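Local atomic coordinates of StiE protein (Stigmatella aurantiaca, PDB entry 6ECX), a protein that carries, in the part described here, the S-adenosylmethionine-dependent O-methyltransferase domain of a multifunctional polyketide synthase. Residues 113-118 against 138-143; 150-155 against 180-185. One frame throughout, in Å; residues are numbered along the deposited sequence.

Contact 1 (113-118 against 138-143); sequences LKLDGY and QNRIRI
Asp116 and Arg142 both turn CG anti to the carbonyl carbon (chi1 -64° and -58°), and their side chains lie side by side, pointing the same way. The chain of Arg142 then bends at chi3, and its guanidinium meets the carboxylate side-on with two nitrogens. Arg142 NE bonds Asp116 OD1 at 2.8 Å. Arg142 NH2 bonds Asp116 OD2 at 2.9 Å. Both oxygens lie close to the guanidinium plane, yet both are met from above the carboxylate plane, and the two flat groups are turned 49° apart. Asp116 OD2 also shares a hydrogen bond with Tyr157 OH. The salt bridge and the Tyr157 bond together hold the carboxylate in its rotation. Water 1 lies between Asp116 OD1 and Arg140 O.

Arg140 bends at chi3 as well. Its NH2 reaches back to Leu113 O at 3.0 Å, nearly straight and in the guanidinium plane, while its NH1 is bonded to Gly107 O. On the sheet face of Leu115 and Ile141, Leu115 CD1 touches Ile141 CG1 at 3.9 Å. Helices 101-109 and 122-134 pack over this face.

The backbones run parallel. Leu115 N bonds Arg140 O at 2.8 Å, Arg142 N bonds Leu115 O at 3.0 Å, and Gly117 N bonds Arg142 O at 2.8 Å. Strand 141-145 is the outermost strand on this side of the sheet. With helix 122-134 it completes a beta-alpha-beta crossover from strand 114-119, characteristic of the Rossmann-like fold of S-adenosylmethionine-dependent methyltransferases.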
loop_
_atom_site.group_PDB
_atom_site.type_symbol
_atom_site.label_atom_id
_atom_site.label_comp_id
_atom_site.label_asym_id
_atom_site.label_seq_id
_atom_site.Cartn_x
_atom_site.Cartn_y
_atom_site.Cartn_z
ATOM N N LEU A 113 13.795 6.437 15.167
ATOM C CA LEU A 113 13.365 6.832 13.824
ATOM C C LEU A 113 12.826 8.261 13.794
ATOM O O LEU A 113 12.209 8.735 14.751
ATOM C CB LEU A 113 12.270 5.895 13.298
ATOM C CG LEU A 113 12.582 4.418 13.057
ATOM C CD1 LEU A 113 11.317 3.710 12.603
ATOM C CD2 LEU A 113 13.707 4.261 12.017
ATOM N N LYS A 114 13.055 8.931 12.661
ATOM C CA LYS A 114 12.416 10.188 12.283
ATOM C C LYS A 114 11.590 9.923 11.029
ATOM O O LYS A 114 12.106 9.357 10.061
ATOM C CB LYS A 114 13.449 11.283 11.991
ATOM C CG LYS A 114 14.468 11.533 13.104
ATOM C CD LYS A 114 14.039 12.699 14.006
ATOM C CE LYS A 114 15.092 13.030 15.058
ATOM N NZ LYS A 114 14.697 14.200 15.887
ATOM N N LEU A 115 10.320 10.329 11.033
ATOM C CA LEU A 115 9.409 9.934 9.959
ATOM C C LEU A 115 8.583 11.125 9.498
ATOM O O LEU A 115 8.102 11.908 10.319
ATOM C CB LEU A 115 8.470 8.798 10.410
ATOM C CG LEU A 115 9.111 7.617 11.172
ATOM C CD1 LEU A 115 9.124 7.848 12.696
ATOM C CD2 LEU A 115 8.374 6.354 10.853
ATOM N N ASP A 116 8.450 11.279 8.181
ATOM C CA ASP A 116 7.606 12.314 7.594
ATOM C C ASP A 116 6.504 11.667 6.772
ATOM O O ASP A 116 6.711 10.626 6.146
ATOM C CB ASP A 116 8.426 13.260 6.701
ATOM C CG ASP A 116 9.475 14.036 7.497
ATOM O OD1 ASP A 116 9.137 14.435 8.625
ATOM O OD2 ASP A 116 10.626 14.217 7.020
ATOM N N GLY A 117 5.332 12.282 6.764
ATOM C CA GLY A 117 4.228 11.801 5.944
ATOM C C GLY A 117 3.660 12.909 5.085
ATOM O O GLY A 117 3.572 14.062 5.521
ATOM N N TYR A 118 3.292 12.558 3.850
ATOM C CA TYR A 118 2.534 13.436 2.960
ATOM C C TYR A 118 1.165 12.824 2.703
ATOM O O TYR A 118 1.051 11.616 2.469
ATOM C CB TYR A 118 3.212 13.628 1.592
ATOM C CG TYR A 118 4.302 14.671 1.461
ATOM C CD1 TYR A 118 4.834 15.304 2.567
ATOM C CD2 TYR A 118 4.818 15.000 0.201
ATOM C CE1 TYR A 118 5.826 16.244 2.431
ATOM C CE2 TYR A 118 5.818 15.946 0.059
ATOM C CZ TYR A 118 6.313 16.569 1.190
ATOM O OH TYR A 118 7.303 17.523 1.089
ATOM N N GLN A 138 5.307 13.989 18.330
ATOM C CA GLN A 138 5.418 15.175 17.490
ATOM C C GLN A 138 6.857 15.646 17.324
ATOM O O GLN A 138 7.116 16.507 16.485
ATOM C CB GLN A 138 4.558 16.320 18.047
ATOM C CG GLN A 138 5.058 16.957 19.350
ATOM C CD GLN A 138 4.652 16.167 20.583
ATOM O OE1 GLN A 138 4.339 14.973 20.490
ATOM N NE2 GLN A 138 4.638 16.829 21.741
ATOM N N ASN A 139 7.801 15.112 18.081
ATOM C CA ASN A 139 9.184 15.492 17.850
ATOM C C ASN A 139 9.853 14.635 16.800
ATOM O O ASN A 139 10.900 15.037 16.278
ATOM C CB ASN A 139 9.973 15.437 19.158
ATOM C CG ASN A 139 9.335 16.270 20.211
ATOM O OD1 ASN A 139 8.966 15.784 21.283
ATOM N ND2 ASN A 139 9.164 17.547 19.904
ATOM N N ARG A 140 9.270 13.478 16.465
ATOM C CA ARG A 140 9.853 12.604 15.471
ATOM C C ARG A 140 9.012 12.412 14.211
ATOM O O ARG A 140 9.552 11.913 13.219
ATOM C CB ARG A 140 10.156 11.229 16.081
ATOM C CG ARG A 140 10.969 11.333 17.380
ATOM C CD ARG A 140 11.632 10.012 17.726
ATOM N NE ARG A 140 10.766 9.164 18.530
ATOM C CZ ARG A 140 10.220 8.025 18.126
ATOM N NH1 ARG A 140 9.444 7.353 18.970
ATOM N NH2 ARG A 140 10.442 7.559 16.892
ATOM N N ILE A 141 7.729 12.786 14.208
ATOM C CA ILE A 141 6.865 12.590 13.042
ATOM C C ILE A 141 6.324 13.946 12.595
ATOM O O ILE A 141 5.679 14.651 13.381
ATOM C CB ILE A 141 5.712 11.622 13.344
ATOM C CG1 ILE A 141 6.250 10.274 13.811
ATOM C CG2 ILE A 141 4.800 11.421 12.107
ATOM C CD1 ILE A 141 5.165 9.254 14.040
ATOM N N ARG A 142 6.562 14.305 11.332
ATOM C CA ARG A 142 5.950 15.498 10.748
ATOM C C ARG A 142 4.967 15.087 9.659
ATOM O O ARG A 142 5.223 14.148 8.892
ATOM C CB ARG A 142 6.991 16.461 10.165
ATOM C CG ARG A 142 8.046 16.954 11.145
ATOM C CD ARG A 142 9.053 17.825 10.413
ATOM N NE ARG A 142 9.718 17.106 9.325
ATOM C CZ ARG A 142 10.551 17.690 8.468
ATOM N NH1 ARG A 142 10.797 18.987 8.589
ATOM N NH2 ARG A 142 11.146 16.994 7.510
ATOM N N ILE A 143 3.847 15.800 9.599
ATOM C CA ILE A 143 2.774 15.554 8.642
ATOM C C ILE A 143 2.611 16.788 7.768
ATOM O O ILE A 143 2.633 17.918 8.268
ATOM C CB ILE A 143 1.441 15.235 9.351
ATOM C CG1 ILE A 143 1.625 14.074 10.338
ATOM C CG2 ILE A 143 0.352 14.935 8.322
ATOM C CD1 ILE A 143 1.950 12.739 9.636
HETATM O O HOH W 1 10.367 13.972 11.168
#

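Contact 2 (150-155 against 180-185); sequences KDDFPG and DRHLTN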
loop_
_atom_site.group_PDB
_atom_site.type_symbol
_atom_site.label_atom_id
_atom_site.label_comp_id
_atom_site.label_asym_id
_atom_site.label_seq_id
_atom_site.Cartn_x
_atom_site.Cartn_y
_atom_site.Cartn_z
ATOM N N LYS A 150 4.133 16.554 -6.851
ATOM C CA LYS A 150 4.376 17.969 -7.122
ATOM C C LYS A 150 5.278 18.643 -6.101
ATOM O O LYS A 150 5.880 19.670 -6.423
ATOM C CB LYS A 150 3.055 18.757 -7.168
ATOM C CG LYS A 150 2.019 18.235 -8.125
ATOM C CD LYS A 150 0.763 19.104 -8.062
ATOM C CE LYS A 150 -0.238 18.709 -9.130
ATOM N NZ LYS A 150 -0.600 17.269 -9.032
ATOM N N ASP A 151 5.358 18.116 -4.880
ATOM C CA ASP A 151 6.094 18.725 -3.774
ATOM C C ASP A 151 7.260 17.823 -3.392
ATOM O O ASP A 151 7.053 16.655 -3.040
ATOM C CB ASP A 151 5.194 18.921 -2.557
ATOM C CG ASP A 151 4.101 19.940 -2.796
ATOM O OD1 ASP A 151 4.416 21.063 -3.253
ATOM O OD2 ASP A 151 2.920 19.612 -2.536
ATOM N N ASP A 152 8.473 18.373 -3.423
ATOM C CA ASP A 152 9.636 17.611 -2.986
ATOM C C ASP A 152 9.440 17.099 -1.567
ATOM O O ASP A 152 8.915 17.806 -0.700
ATOM C CB ASP A 152 10.897 18.470 -3.058
ATOM C CG ASP A 152 11.504 18.488 -4.443
ATOM O OD1 ASP A 152 10.899 17.895 -5.361
ATOM O OD2 ASP A 152 12.588 19.085 -4.612
ATOM N N PHE A 153 9.835 15.848 -1.344
ATOM C CA PHE A 153 9.897 15.337 0.011
ATOM C C PHE A 153 10.868 16.194 0.828
ATOM O O PHE A 153 11.805 16.779 0.275
ATOM C CB PHE A 153 10.326 13.871 -0.005
ATOM C CG PHE A 153 9.377 12.978 -0.754
ATOM C CD1 PHE A 153 8.002 13.087 -0.563
ATOM C CD2 PHE A 153 9.856 12.037 -1.672
ATOM C CE1 PHE A 153 7.115 12.260 -1.261
ATOM C CE2 PHE A 153 8.981 11.217 -2.366
ATOM C CZ PHE A 153 7.604 11.322 -2.157
ATOM N N PRO A 154 10.636 16.341 2.136
ATOM C CA PRO A 154 11.357 17.344 2.929
ATOM C C PRO A 154 12.577 16.793 3.658
ATOM O O PRO A 154 12.754 17.006 4.863
ATOM C CB PRO A 154 10.288 17.821 3.914
ATOM C CG PRO A 154 9.468 16.599 4.168
ATOM C CD PRO A 154 9.488 15.785 2.882
ATOM N N GLY A 155 13.428 16.073 2.939
ATOM C CA GLY A 155 14.602 15.496 3.554
ATOM C C GLY A 155 15.182 14.388 2.697
ATOM O O GLY A 155 14.768 14.169 1.554
ATOM N N ASP A 180 13.474 9.049 -5.934
ATOM C CA ASP A 180 14.903 8.942 -6.230
ATOM C C ASP A 180 15.700 10.083 -5.595
ATOM O O ASP A 180 16.663 9.850 -4.868
ATOM C CB ASP A 180 15.097 8.920 -7.755
ATOM C CG ASP A 180 16.537 8.721 -8.166
ATOM O OD1 ASP A 180 17.349 8.353 -7.297
ATOM O OD2 ASP A 180 16.845 8.936 -9.359
ATOM N N ARG A 181 15.296 11.324 -5.837
ATOM C CA ARG A 181 16.104 12.451 -5.382
ATOM C C ARG A 181 16.164 12.563 -3.862
ATOM O O ARG A 181 17.018 13.297 -3.338
ATOM C CB ARG A 181 15.566 13.750 -6.004
ATOM C CG ARG A 181 15.793 13.789 -7.515
ATOM C CD ARG A 181 15.265 15.063 -8.196
ATOM N NE ARG A 181 13.806 15.131 -8.198
ATOM C CZ ARG A 181 13.105 15.920 -7.400
ATOM N NH1 ARG A 181 13.733 16.722 -6.550
ATOM N NH2 ARG A 181 11.780 15.921 -7.459
ATOM N N HIS A 182 15.286 11.867 -3.144
ATOM C CA HIS A 182 15.258 11.959 -1.684
ATOM C C HIS A 182 15.494 10.619 -1.002
ATOM O O HIS A 182 15.167 10.454 0.176
ATOM C CB HIS A 182 13.938 12.584 -1.231
ATOM C CG HIS A 182 13.778 13.977 -1.717
ATOM N ND1 HIS A 182 13.292 14.269 -2.974
ATOM C CD2 HIS A 182 14.106 15.163 -1.151
ATOM C CE1 HIS A 182 13.300 15.581 -3.149
ATOM N NE2 HIS A 182 13.789 16.143 -2.059
ATOM N N LEU A 183 16.069 9.656 -1.707
ATOM C CA LEU A 183 16.434 8.380 -1.115
ATOM C C LEU A 183 17.957 8.297 -1.093
ATOM O O LEU A 183 18.597 8.508 -2.132
ATOM C CB LEU A 183 15.826 7.244 -1.943
ATOM C CG LEU A 183 15.790 5.809 -1.450
ATOM C CD1 LEU A 183 15.240 5.749 -0.023
ATOM C CD2 LEU A 183 14.921 4.993 -2.416
ATOM N N THR A 184 18.541 8.011 0.076
ATOM C CA THR A 184 19.981 7.750 0.108
ATOM C C THR A 184 20.316 6.542 -0.768
ATOM O O THR A 184 19.501 5.635 -0.947
ATOM C CB THR A 184 20.483 7.503 1.545
ATOM O OG1 THR A 184 19.837 6.353 2.122
ATOM C CG2 THR A 184 20.211 8.684 2.395
ATOM N N ASN A 185 21.533 6.517 -1.317
ATOM C CA ASN A 185 21.913 5.373 -2.152
ATOM C C ASN A 185 21.864 4.079 -1.345
ATOM O O ASN A 185 22.264 4.027 -0.181
ATOM C CB ASN A 185 23.309 5.558 -2.764
ATOM C CG ASN A 185 23.590 4.541 -3.861
ATOM O OD1 ASN A 185 22.651 3.981 -4.444
ATOM N ND2 ASN A 185 24.877 4.300 -4.160
HETATM O O HOH W 2 14.282 18.933 -2.184
#
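The His182 ring lies with one face against Phe153 and its edge toward Asp152 and Gly155. Phe153 CB sits over that face, 4.2 Å from the ring centroid, in a CH-pi contact. Phe153 N also lies above the ring centre. The phenyl ring leads away from there and turns its edge toward the imidazole face. The two rings form an offset edge-to-face pair, with planes 79° apart and centroids 6.0 Å apart.

At the imidazole edge, His182 CD2 is 3.0 Å from Gly155 O. This carbonyl oxygen is buried by the contact and has no hydrogen-bond partner in the model. Water 2 lies in the ring plane, 2.8 Å from His182 NE2, and donates to Asp152 OD2. It joins the two side chains, which cross at about a right angle. The second ring nitrogen, His182 ND1, is bonded to Asn178 O, so the imidazole is held at both nitrogens.

Asp152 also meets Arg181 at about a right angle. Arg181 NH2 bonds Asp152 OD1 at 3.0 Å, on the syn side of the carboxylate but 33° out of its plane. Arg181 NH1 adds only weak bonds to the two oxygens. The bend at chi3 (-69°) places NE, which bonds Ser177 OG.

The contact joins the loop between strands 141-145 and 157-163 to Arg181 and His182, where the chain passes from helix 172-181 toward strand 183-184. His182 also shares a backbone hydrogen bond with Tyr157 of strand 157-163. Asn178 of the helix takes a hydrogen bond from Phe153 N, and Phe153 packs on Ile179 and on Met93 of strand 91-94.

How the contacts relate
Contact 1 closes before contact 2 opens along the chain, and their centres are about 15 Å apart. The loop 150-155 of contact 2 lies against the strands of contact 1. Arg142 NH2 is 3.1 Å from Pro154 O, a probable hydrogen bond from the edge strand to the loop. Tyr118 OH packs on Pro154 CD at 3.3 Å. Tyr118 belongs to the S-adenosylmethionine pocket, and contact 1 reaches the pocket through it. The position of Gly117 is about 8 Å from the bound cofactor. Contact 2 approaches through Phe153, whose side chain lies about 7 Å from the cofactor and about 4 Å from that of Ser148, which binds it.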